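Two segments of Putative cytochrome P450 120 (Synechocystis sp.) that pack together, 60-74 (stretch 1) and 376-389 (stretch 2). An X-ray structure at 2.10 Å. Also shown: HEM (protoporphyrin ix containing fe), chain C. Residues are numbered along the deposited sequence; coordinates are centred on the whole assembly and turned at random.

Stretch 1, residues 60-74: SGALANRFLFTKEQE
Stretch 2 376-389: NPPFAHVPFGGGLR

Residues 60-74 and 376-389 of this putative cytochrome P450 come from distant parts of one chain and bury 673 Å² between them. Stretch 1 is a helix from Ala-62 to Leu-68, with Gly-61 at its N-cap, followed by a loop that Phe-69 begins by leaving helical angles (phi/psi -107/29). Stretch 2 has no regular helix or strand; its one compact element is a type I turn from Val-382 to Gly-385, closed by Gly-385 N to Val-382 O at 3.2 Å. The two stretches run in the same sense: Ala-62 CA lies 4.7 Å from Ala-380 CA, and Phe-69 CA lies 4.9 Å from Gly-387 CA.

Two direct hydrogen bonds fasten this contact, each joining a side chain of stretch 1 to a backbone group of stretch 2. An irregular chain leaves such groups without regular partners, so polar side chains can serve them. Asn-65, buried, with CB toward stretch 2 and chi1 m, sends ND2 to Phe-379 O at 3.0 Å, nearly straight at 172°. The same carbonyl receives a CA-H...O contact, Ala-62 CA to Phe-379 O at 3.5 Å. Further along, Glu-72, extended with chi1 and chi2 both t, accepts Leu-388 N at OE1, 3.1 Å away. Its other oxygen, OE2, lies 2.7 Å from a water O; that water O is also 2.8 Å from Gly-386 O and accepts from Arg-389 N at 3.1 Å, bridging the stretches.

The aromatic contact centres on Phe-69 and Phe-379, both chi1 m and both with CB toward the opposing stretch. Their rings meet obliquely, with centroids 5.5 Å apart, planes at 52°, and Phe-69 CD2 3.7 Å from Phe-379 CD1. Phe-379 holds a positive phi (72/30), and its ring has Asn-65 O over one face. The buried Phe-69 ring is covered on one face by glycine backbone: Gly-386 CA sits 4.0 Å from the ring centroid in a CH-pi contact, 11° off the normal. Glycine suits this bed. An ideal CB on Gly-386 would lie a tight 3.1 Å from Phe-69 CD2, while one on Gly-387 would clash with Glu-72 OE1 at 2.5 Å. Gly-387 also has a phi of 58°, which favours glycine in itself.

Smaller van der Waals contacts complete the interface. Ala-62 is buried, and its methyl CB lies 3.7 Å from Pro-377 CG and 3.4 Å from Pro-378 O, a close fit with little side chain to accommodate. Arg-66, exposed, reaches out with chi1 and chi2 t and chi3 m, bringing NH2 to 3.6 Å from Pro-378 CD, which lies at the guanidinium edge. At the far end Gln-73 CG packs 3.7 Å from Leu-388 CD1; Leu-388 is m,t.

Stretch 2 also touches the heme: Arg-389 NH1 donates to HEM O2D at 2.9 Å, and an ideal CB on Gly-385 would be crowded by HEM CAA at 3.3 Å.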

ATOM      1  N   SER A  60      18.651  -3.146  -0.755  1.00 21.67           N
ATOM      2  CA  SER A  60      18.023  -1.805  -0.662  1.00 21.33           C
ATOM      3  C   SER A  60      18.914  -0.659  -1.191  1.00 21.05           C
ATOM      4  O   SER A  60      20.080  -0.856  -1.521  1.00 20.24           O
ATOM      5  CB  SER A  60      17.570  -1.512   0.775  1.00 21.06           C
ATOM      6  OG  SER A  60      18.684  -1.406   1.637  1.00 21.92           O
ATOM      7  N   GLY A  61      18.355   0.546  -1.264  1.00 21.33           N
ATOM      8  CA  GLY A  61      19.094   1.685  -1.784  1.00 21.15           C
ATOM      9  C   GLY A  61      18.897   1.870  -3.271  1.00 21.35           C
ATOM     10  O   GLY A  61      18.447   0.955  -3.968  1.00 21.09           O
ATOM     11  N   ALA A  62      19.250   3.065  -3.753  1.00 21.46           N
ATOM     12  CA  ALA A  62      19.022   3.462  -5.144  1.00 21.83           C
ATOM     13  C   ALA A  62      19.598   2.463  -6.166  1.00 22.03           C
ATOM     14  O   ALA A  62      18.926   2.070  -7.120  1.00 22.34           O
ATOM     15  CB  ALA A  62      19.576   4.865  -5.387  1.00 21.73           C
ATOM     16  N   LEU A  63      20.836   2.048  -5.954  1.00 22.27           N
ATOM     17  CA  LEU A  63      21.526   1.206  -6.926  1.00 22.23           C
ATOM     18  C   LEU A  63      20.966  -0.203  -7.005  1.00 22.05           C
ATOM     19  O   LEU A  63      20.859  -0.761  -8.093  1.00 22.11           O
ATOM     20  CB  LEU A  63      23.032   1.168  -6.659  1.00 22.55           C
ATOM     21  CG  LEU A  63      23.877   2.424  -6.914  1.00 22.77           C
ATOM     22  CD1 LEU A  63      25.262   1.985  -7.279  1.00 24.03           C
ATOM     23  CD2 LEU A  63      23.322   3.312  -8.020  1.00 23.64           C
ATOM     24  N   ALA A  64      20.620  -0.773  -5.852  1.00 22.32           N
ATOM     25  CA  ALA A  64      19.987  -2.087  -5.798  1.00 22.40           C
ATOM     26  C   ALA A  64      18.587  -2.037  -6.428  1.00 22.63           C
ATOM     27  O   ALA A  64      18.171  -2.987  -7.106  1.00 22.52           O
ATOM     28  CB  ALA A  64      19.925  -2.591  -4.372  1.00 22.08           C
ATOM     29  N   ASN A  65      17.890  -0.915  -6.227  1.00 23.07           N
ATOM     30  CA  ASN A  65      16.578  -0.679  -6.838  1.00 23.84           C
ATOM     31  C   ASN A  65      16.684  -0.500  -8.345  1.00 24.59           C
ATOM     32  O   ASN A  65      15.812  -0.932  -9.091  1.00 24.18           O
ATOM     33  CB  ASN A  65      15.870   0.536  -6.218  1.00 23.96           C
ATOM     34  CG  ASN A  65      15.461   0.306  -4.782  1.00 23.42           C
ATOM     35  OD1 ASN A  65      15.425  -0.827  -4.310  1.00 24.64           O
ATOM     36  ND2 ASN A  65      15.186   1.384  -4.068  1.00 24.51           N
ATOM     37  N   ARG A  66      17.757   0.155  -8.777  1.00 25.33           N
ATOM     38  CA  ARG A  66      18.071   0.310 -10.194  1.00 26.40           C
ATOM     39  C   ARG A  66      18.271  -1.064 -10.846  1.00 25.59           C
ATOM     40  O   ARG A  66      17.621  -1.397 -11.818  1.00 25.66           O
ATOM     41  CB  ARG A  66      19.319   1.208 -10.346  1.00 26.21           C
ATOM     42  CG  ARG A  66      19.680   1.585 -11.775  1.00 28.48           C
ATOM     43  CD  ARG A  66      20.999   2.358 -11.843  1.00 29.32           C
ATOM     44  NE  ARG A  66      20.886   3.742 -11.355  1.00 35.06           N
ATOM     45  CZ  ARG A  66      21.919   4.576 -11.199  1.00 37.07           C
ATOM     46  NH1 ARG A  66      23.162   4.184 -11.492  1.00 38.28           N
ATOM     47  NH2 ARG A  66      21.713   5.810 -10.755  1.00 37.57           N
ATOM     48  N   PHE A  67      19.172  -1.855 -10.274  1.00 26.12           N
ATOM     49  CA  PHE A  67      19.426  -3.245 -10.658  1.00 25.98           C
ATOM     50  C   PHE A  67      18.137  -4.084 -10.836  1.00 26.12           C
ATOM     51  O   PHE A  67      17.932  -4.753 -11.873  1.00 24.77           O
ATOM     52  CB  PHE A  67      20.388  -3.843  -9.603  1.00 26.48           C
ATOM     53  CG  PHE A  67      20.472  -5.349  -9.592  1.00 27.32           C
ATOM     54  CD1 PHE A  67      21.045  -6.049 -10.655  1.00 29.44           C
ATOM     55  CD2 PHE A  67      20.009  -6.064  -8.498  1.00 28.94           C
ATOM     56  CE1 PHE A  67      21.126  -7.447 -10.636  1.00 29.47           C
ATOM     57  CE2 PHE A  67      20.088  -7.464  -8.469  1.00 29.97           C
ATOM     58  CZ  PHE A  67      20.650  -8.153  -9.544  1.00 28.58           C
ATOM     59  N   LEU A  68      17.268  -4.023  -9.828  1.00 26.35           N
ATOM     60  CA  LEU A  68      16.029  -4.803  -9.815  1.00 26.99           C
ATOM     61  C   LEU A  68      15.000  -4.302 -10.831  1.00 26.85           C
ATOM     62  O   LEU A  68      14.178  -5.073 -11.290  1.00 26.94           O
ATOM     63  CB  LEU A  68      15.447  -4.835  -8.393  1.00 26.89           C
ATOM     64  CG  LEU A  68      14.409  -5.908  -8.054  1.00 27.68           C
ATOM     65  CD1 LEU A  68      15.008  -7.305  -7.913  1.00 27.68           C
ATOM     66  CD2 LEU A  68      13.744  -5.506  -6.783  1.00 27.99           C
ATOM     67  N   PHE A  69      15.063  -3.021 -11.191  1.00 27.15           N
ATOM     68  CA  PHE A  69      14.125  -2.452 -12.159  1.00 27.50           C
ATOM     69  C   PHE A  69      14.779  -2.174 -13.527  1.00 28.58           C
ATOM     70  O   PHE A  69      14.344  -1.285 -14.264  1.00 27.86           O
ATOM     71  CB  PHE A  69      13.445  -1.189 -11.601  1.00 26.72           C
ATOM     72  CG  PHE A  69      12.802  -1.375 -10.241  1.00 25.29           C
ATOM     73  CD1 PHE A  69      12.024  -2.500  -9.957  1.00 23.84           C
ATOM     74  CD2 PHE A  69      12.947  -0.396  -9.250  1.00 24.79           C
ATOM     75  CE1 PHE A  69      11.430  -2.661  -8.701  1.00 22.77           C
ATOM     76  CE2 PHE A  69      12.355  -0.555  -7.989  1.00 23.20           C
ATOM     77  CZ  PHE A  69      11.593  -1.689  -7.726  1.00 23.15           C
ATOM     78  N   THR A  70      15.796  -2.974 -13.862  1.00 29.68           N
ATOM     79  CA  THR A  70      16.532  -2.847 -15.125  1.00 31.08           C
ATOM     80  C   THR A  70      16.650  -4.206 -15.814  1.00 31.66           C
ATOM     81  O   THR A  70      16.864  -5.222 -15.148  1.00 31.06           O
ATOM     82  CB  THR A  70      17.952  -2.251 -14.885  1.00 31.36           C
ATOM     83  OG1 THR A  70      17.827  -0.899 -14.421  1.00 32.06           O
ATOM     84  CG2 THR A  70      18.789  -2.255 -16.170  1.00 32.67           C
ATOM     85  N   LYS A  71      16.500  -4.219 -17.145  1.00 32.17           N
ATOM     86  CA  LYS A  71      16.522  -5.463 -17.922  1.00 32.86           C
ATOM     87  C   LYS A  71      15.742  -6.514 -17.152  1.00 32.95           C
ATOM     88  O   LYS A  71      16.220  -7.635 -16.925  1.00 33.62           O
ATOM     89  CB  LYS A  71      17.965  -5.925 -18.185  1.00 32.86           C
ATOM     90  CG  LYS A  71      18.853  -4.864 -18.823  1.00 33.46           C
ATOM     91  CD  LYS A  71      20.316  -5.293 -18.852  1.00 33.73           C
ATOM     92  CE  LYS A  71      21.200  -4.215 -19.471  1.00 35.49           C
ATOM     93  NZ  LYS A  71      20.982  -2.849 -18.870  1.00 35.52           N
ATOM     94  N   GLU A  72      14.541  -6.120 -16.742  1.00 33.13           N
ATOM     95  CA  GLU A  72      13.731  -6.832 -15.757  1.00 33.23           C
ATOM     96  C   GLU A  72      13.041  -8.087 -16.312  1.00 33.84           C
ATOM     97  O   GLU A  72      13.065  -9.158 -15.693  1.00 34.13           O
ATOM     98  CB  GLU A  72      12.691  -5.852 -15.225  1.00 33.05           C
ATOM     99  CG  GLU A  72      11.911  -6.322 -14.040  1.00 31.77           C
ATOM    100  CD  GLU A  72      10.940  -5.283 -13.556  1.00 29.62           C
ATOM    101  OE1 GLU A  72      11.010  -4.143 -14.061  1.00 25.99           O
ATOM    102  OE2 GLU A  72      10.108  -5.614 -12.676  1.00 28.69           O
ATOM    103  N   GLN A  73      12.424  -7.928 -17.479  1.00 34.18           N
ATOM    104  CA  GLN A  73      11.721  -8.986 -18.214  1.00 34.49           C
ATOM    105  C   GLN A  73      12.529 -10.290 -18.377  1.00 33.97           C
ATOM    106  O   GLN A  73      11.988 -11.389 -18.256  1.00 34.58           O
ATOM    107  CB  GLN A  73      11.325  -8.454 -19.602  1.00 34.61           C
ATOM    108  CG  GLN A  73      10.973  -6.948 -19.665  1.00 36.80           C
ATOM    109  CD  GLN A  73      12.184  -6.026 -19.467  1.00 38.30           C
ATOM    110  OE1 GLN A  73      13.323  -6.420 -19.713  1.00 40.95           O
ATOM    111  NE2 GLN A  73      11.935  -4.797 -19.023  1.00 37.89           N
ATOM    112  N   GLU A  74      13.819 -10.159 -18.664  1.00 33.40           N
ATOM    113  CA  GLU A  74      14.704 -11.307 -18.862  1.00 32.27           C
ATOM    114  C   GLU A  74      15.322 -11.831 -17.562  1.00 31.72           C
ATOM    115  O   GLU A  74      15.950 -12.892 -17.563  1.00 31.89           O
ATOM    116  CB  GLU A  74      15.806 -10.944 -19.853  1.00 32.63           C
ATOM    117  N   ASN A 376      18.686  13.533  -5.881  1.00 36.08           N
ATOM    118  CA  ASN A 376      19.139  12.196  -5.478  1.00 34.47           C
ATOM    119  C   ASN A 376      19.238  11.315  -6.735  1.00 33.69           C
ATOM    120  O   ASN A 376      18.668  11.662  -7.779  1.00 33.76           O
ATOM    121  CB  ASN A 376      18.159  11.565  -4.455  1.00 34.41           C
ATOM    122  CG  ASN A 376      18.660  11.639  -3.002  1.00 33.23           C
ATOM    123  OD1 ASN A 376      19.856  11.763  -2.741  1.00 31.52           O
ATOM    124  ND2 ASN A 376      17.732  11.537  -2.052  1.00 32.91           N
ATOM    125  N   PRO A 377      19.970  10.185  -6.658  1.00 32.73           N
ATOM    126  CA  PRO A 377      19.922   9.225  -7.768  1.00 31.98           C
ATOM    127  C   PRO A 377      18.499   8.719  -8.047  1.00 31.07           C
ATOM    128  O   PRO A 377      17.621   8.861  -7.194  1.00 31.39           O
ATOM    129  CB  PRO A 377      20.821   8.075  -7.287  1.00 31.99           C
ATOM    130  CG  PRO A 377      20.961   8.265  -5.815  1.00 32.89           C
ATOM    131  CD  PRO A 377      20.896   9.746  -5.598  1.00 32.79           C
ATOM    132  N   PRO A 378      18.247   8.195  -9.259  1.00 30.10           N
ATOM    133  CA  PRO A 378      16.966   7.532  -9.516  1.00 29.22           C
ATOM    134  C   PRO A 378      16.701   6.389  -8.540  1.00 28.12           C
ATOM    135  O   PRO A 378      17.642   5.750  -8.071  1.00 27.70           O
ATOM    136  CB  PRO A 378      17.135   6.975 -10.934  1.00 29.53           C
ATOM    137  CG  PRO A 378      18.147   7.887 -11.572  1.00 30.36           C
ATOM    138  CD  PRO A 378      19.099   8.245 -10.466  1.00 29.97           C
ATOM    139  N   PHE A 379      15.427   6.156  -8.231  1.00 27.14           N
ATOM    140  CA  PHE A 379      14.994   5.000  -7.401  1.00 26.27           C
ATOM    141  C   PHE A 379      15.356   5.130  -5.924  1.00 25.10           C
ATOM    142  O   PHE A 379      15.543   4.131  -5.218  1.00 24.71           O
ATOM    143  CB  PHE A 379      15.487   3.662  -7.985  1.00 26.71           C
ATOM    144  CG  PHE A 379      15.013   3.398  -9.392  1.00 27.24           C
ATOM    145  CD1 PHE A 379      13.663   3.167  -9.656  1.00 28.66           C
ATOM    146  CD2 PHE A 379      15.915   3.381 -10.454  1.00 28.88           C
ATOM    147  CE1 PHE A 379      13.213   2.922 -10.960  1.00 28.08           C
ATOM    148  CE2 PHE A 379      15.478   3.129 -11.773  1.00 29.15           C
ATOM    149  CZ  PHE A 379      14.125   2.902 -12.017  1.00 28.46           C
ATOM    150  N   ALA A 380      15.405   6.380  -5.471  1.00 23.69           N
ATOM    151  CA  ALA A 380      15.752   6.734  -4.102  1.00 22.63           C
ATOM    152  C   ALA A 380      14.495   6.876  -3.212  1.00 21.70           C
ATOM    153  O   ALA A 380      14.517   6.606  -2.002  1.00 21.64           O
ATOM    154  CB  ALA A 380      16.563   8.033  -4.118  1.00 22.07           C
ATOM    155  N   HIS A 381      13.406   7.316  -3.835  1.00 20.94           N
ATOM    156  CA  HIS A 381      12.103   7.439  -3.210  1.00 19.79           C
ATOM    157  C   HIS A 381      11.220   6.466  -3.993  1.00 19.48           C
ATOM    158  O   HIS A 381      10.846   6.721  -5.137  1.00 19.74           O
ATOM    159  CB  HIS A 381      11.633   8.887  -3.338  1.00 19.78           C
ATOM    160  CG  HIS A 381      10.318   9.181  -2.681  1.00 18.71           C
ATOM    161  ND1 HIS A 381      10.153   9.210  -1.313  1.00 17.28           N
ATOM    162  CD2 HIS A 381       9.121   9.522  -3.207  1.00 16.99           C
ATOM    163  CE1 HIS A 381       8.903   9.518  -1.027  1.00 15.14           C
ATOM    164  NE2 HIS A 381       8.258   9.719  -2.158  1.00 17.93           N
ATOM    165  N   VAL A 382      10.944   5.314  -3.387  1.00 18.67           N
ATOM    166  CA  VAL A 382      10.187   4.252  -4.038  1.00 17.14           C
ATOM    167  C   VAL A 382       9.005   3.694  -3.210  1.00 16.35           C
ATOM    168  O   VAL A 382       8.888   2.472  -3.057  1.00 16.16           O
ATOM    169  CB  VAL A 382      11.112   3.100  -4.504  1.00 16.86           C
ATOM    170  CG1 VAL A 382      11.990   3.555  -5.689  1.00 17.62           C
ATOM    171  CG2 VAL A 382      11.957   2.529  -3.337  1.00 17.78           C
ATOM    172  N   PRO A 383       8.111   4.577  -2.723  1.00 15.56           N
ATOM    173  CA  PRO A 383       6.939   4.158  -1.930  1.00 15.68           C
ATOM    174  C   PRO A 383       5.938   3.334  -2.780  1.00 15.15           C
ATOM    175  O   PRO A 383       5.194   2.523  -2.242  1.00 14.25           O
ATOM    176  CB  PRO A 383       6.315   5.491  -1.488  1.00 14.99           C
ATOM    177  CG  PRO A 383       6.744   6.476  -2.577  1.00 16.81           C
ATOM    178  CD  PRO A 383       8.130   6.042  -2.951  1.00 15.83           C
ATOM    179  N   PHE A 384       5.955   3.539  -4.101  1.00 15.33           N
ATOM    180  CA  PHE A 384       5.095   2.807  -5.045  1.00 15.09           C
ATOM    181  C   PHE A 384       5.866   1.800  -5.900  1.00 15.63           C
ATOM    182  O   PHE A 384       5.336   1.287  -6.896  1.00 16.58           O
ATOM    183  CB  PHE A 384       4.329   3.782  -5.947  1.00 15.10           C
ATOM    184  CG  PHE A 384       3.470   4.767  -5.183  1.00 15.35           C
ATOM    185  CD1 PHE A 384       2.254   4.367  -4.608  1.00 15.23           C
ATOM    186  CD2 PHE A 384       3.890   6.086  -5.008  1.00 14.95           C
ATOM    187  CE1 PHE A 384       1.458   5.272  -3.902  1.00 13.67           C
ATOM    188  CE2 PHE A 384       3.095   6.999  -4.300  1.00 12.24           C
ATOM    189  CZ  PHE A 384       1.884   6.590  -3.751  1.00 13.17           C
ATOM    190  N   GLY A 385       7.102   1.513  -5.518  1.00 15.23           N
ATOM    191  CA  GLY A 385       7.952   0.611  -6.282  1.00 16.32           C
ATOM    192  C   GLY A 385       8.495   1.270  -7.543  1.00 16.78           C
ATOM    193  O   GLY A 385       8.721   2.492  -7.588  1.00 17.37           O
ATOM    194  N   GLY A 386       8.707   0.460  -8.570  1.00 16.79           N
ATOM    195  CA  GLY A 386       9.176   0.963  -9.858  1.00 17.34           C
ATOM    196  C   GLY A 386       9.173  -0.166 -10.861  1.00 17.76           C
ATOM    197  O   GLY A 386       8.741  -1.290 -10.549  1.00 16.85           O
ATOM    198  N   GLY A 387       9.660   0.140 -12.064  1.00 18.39           N
ATOM    199  CA  GLY A 387       9.685  -0.798 -13.197  1.00 19.24           C
ATOM    200  C   GLY A 387       8.335  -1.362 -13.618  1.00 19.92           C
ATOM    201  O   GLY A 387       7.334  -0.653 -13.643  1.00 19.89           O
ATOM    202  N   LEU A 388       8.319  -2.657 -13.927  1.00 20.27           N
ATOM    203  CA  LEU A 388       7.142  -3.334 -14.466  1.00 20.78           C
ATOM    204  C   LEU A 388       5.945  -3.524 -13.531  1.00 21.05           C
ATOM    205  O   LEU A 388       4.821  -3.723 -14.001  1.00 21.88           O
ATOM    206  CB  LEU A 388       7.534  -4.688 -15.113  1.00 21.25           C
ATOM    207  CG  LEU A 388       8.330  -4.667 -16.444  1.00 20.77           C
ATOM    208  CD1 LEU A 388       8.716  -6.075 -16.873  1.00 20.73           C
ATOM    209  CD2 LEU A 388       7.595  -3.947 -17.584  1.00 22.35           C
ATOM    210  N   ARG A 389       6.174  -3.446 -12.226  1.00 20.94           N
ATOM    211  CA  ARG A 389       5.153  -3.743 -11.231  1.00 20.06           C
ATOM    212  C   ARG A 389       4.782  -2.514 -10.401  1.00 20.25           C
ATOM    213  O   ARG A 389       4.024  -2.622  -9.426  1.00 19.26           O
ATOM    214  CB  ARG A 389       5.646  -4.859 -10.299  1.00 20.40           C
ATOM    215  CG  ARG A 389       5.858  -6.203 -10.991  1.00 20.39           C
ATOM    216  CD  ARG A 389       4.525  -6.885 -11.129  1.00 19.21           C
ATOM    217  NE  ARG A 389       4.616  -8.133 -11.852  1.00 22.26           N
ATOM    218  CZ  ARG A 389       3.699  -9.093 -11.831  1.00 20.93           C
ATOM    219  NH1 ARG A 389       2.590  -8.972 -11.101  1.00 20.84           N
ATOM    220  NH2 ARG A 389       3.911 -10.180 -12.545  1.00 23.16           N
TER
HETATM  221  CHA HEM C1444       1.660  -2.469  -6.700  1.00 15.28           C
HETATM  222  CHB HEM C1444       2.590   0.513  -2.975  1.00 15.04           C
HETATM  223  CHC HEM C1444      -2.028   2.044  -3.022  1.00 14.33           C
HETATM  224  CHD HEM C1444      -3.102  -1.296  -6.333  1.00 15.48           C
HETATM  225  C1A HEM C1444       2.346  -1.792  -5.700  1.00 15.75           C
HETATM  226  C2A HEM C1444       3.752  -1.907  -5.359  1.00 16.53           C
HETATM  227  C3A HEM C1444       4.001  -1.063  -4.337  1.00 15.64           C
HETATM  228  C4A HEM C1444       2.761  -0.415  -3.988  1.00 14.57           C
HETATM  229  CMA HEM C1444       5.338  -0.821  -3.614  1.00 12.91           C
HETATM  230  CAA HEM C1444       4.779  -2.800  -6.095  1.00 17.66           C
HETATM  231  CBA HEM C1444       4.936  -4.175  -5.453  1.00 22.28           C
HETATM  232  CGA HEM C1444       5.825  -4.998  -6.362  1.00 23.09           C
HETATM  233  O1A HEM C1444       7.015  -4.603  -6.531  1.00 24.72           O
HETATM  234  O2A HEM C1444       5.349  -6.037  -6.908  1.00 20.81           O
HETATM  235  C1B HEM C1444       1.435   1.217  -2.692  1.00 12.51           C
HETATM  236  C2B HEM C1444       1.300   2.320  -1.751  1.00 12.92           C
HETATM  237  C3B HEM C1444       0.021   2.749  -1.771  1.00 12.23           C
HETATM  238  C4B HEM C1444      -0.685   1.925  -2.718  1.00 13.05           C
HETATM  239  CMB HEM C1444       2.461   2.882  -0.901  1.00 10.82           C
HETATM  240  CAB HEM C1444      -0.661   3.885  -0.942  1.00 15.23           C
HETATM  241  CBB HEM C1444      -0.043   5.026  -0.600  1.00 16.01           C
HETATM  242  C1C HEM C1444      -2.731   1.317  -3.954  1.00 13.00           C
HETATM  243  C2C HEM C1444      -4.115   1.514  -4.334  1.00 13.34           C
HETATM  244  C3C HEM C1444      -4.421   0.590  -5.254  1.00 14.01           C
HETATM  245  C4C HEM C1444      -3.228  -0.231  -5.467  1.00 14.88           C
HETATM  246  CMC HEM C1444      -5.042   2.633  -3.785  1.00 12.86           C
HETATM  247  CAC HEM C1444      -5.776   0.413  -6.001  1.00 15.51           C
HETATM  248  CBC HEM C1444      -6.881  -0.075  -5.428  1.00 17.19           C
HETATM  249  C1D HEM C1444      -1.947  -1.973  -6.668  1.00 14.67           C
HETATM  250  C2D HEM C1444      -1.916  -3.155  -7.488  1.00 16.13           C
HETATM  251  C3D HEM C1444      -0.436  -3.535  -7.603  1.00 14.38           C
HETATM  252  C4D HEM C1444       0.285  -2.520  -6.860  1.00 15.82           C
HETATM  253  CMD HEM C1444      -3.135  -3.887  -8.108  1.00 16.86           C
HETATM  254  CAD HEM C1444       0.183  -4.729  -8.367  1.00 15.12           C
HETATM  255  CBD HEM C1444       0.840  -4.189  -9.637  1.00 14.58           C
HETATM  256  CGD HEM C1444       1.435  -5.317 -10.446  1.00 17.76           C
HETATM  257  O1D HEM C1444       1.779  -5.055 -11.626  1.00 18.96           O
HETATM  258  O2D HEM C1444       1.571  -6.472  -9.943  1.00 19.97           O
HETATM  259  NA  HEM C1444       1.779  -0.877  -4.846  1.00 14.51           N
HETATM  260  NB  HEM C1444       0.197   0.991  -3.253  1.00 13.52           N
HETATM  261  NC  HEM C1444      -2.216   0.239  -4.654  1.00 14.17           N
HETATM  262  ND  HEM C1444      -0.639  -1.616  -6.327  1.00 15.52           N
HETATM  263 FE   HEM C1444      -0.186  -0.083  -4.950  1.00 15.89          FE
HETATM  264  O   HOH W   1       8.879  -4.016 -10.901  1.00 18.73           O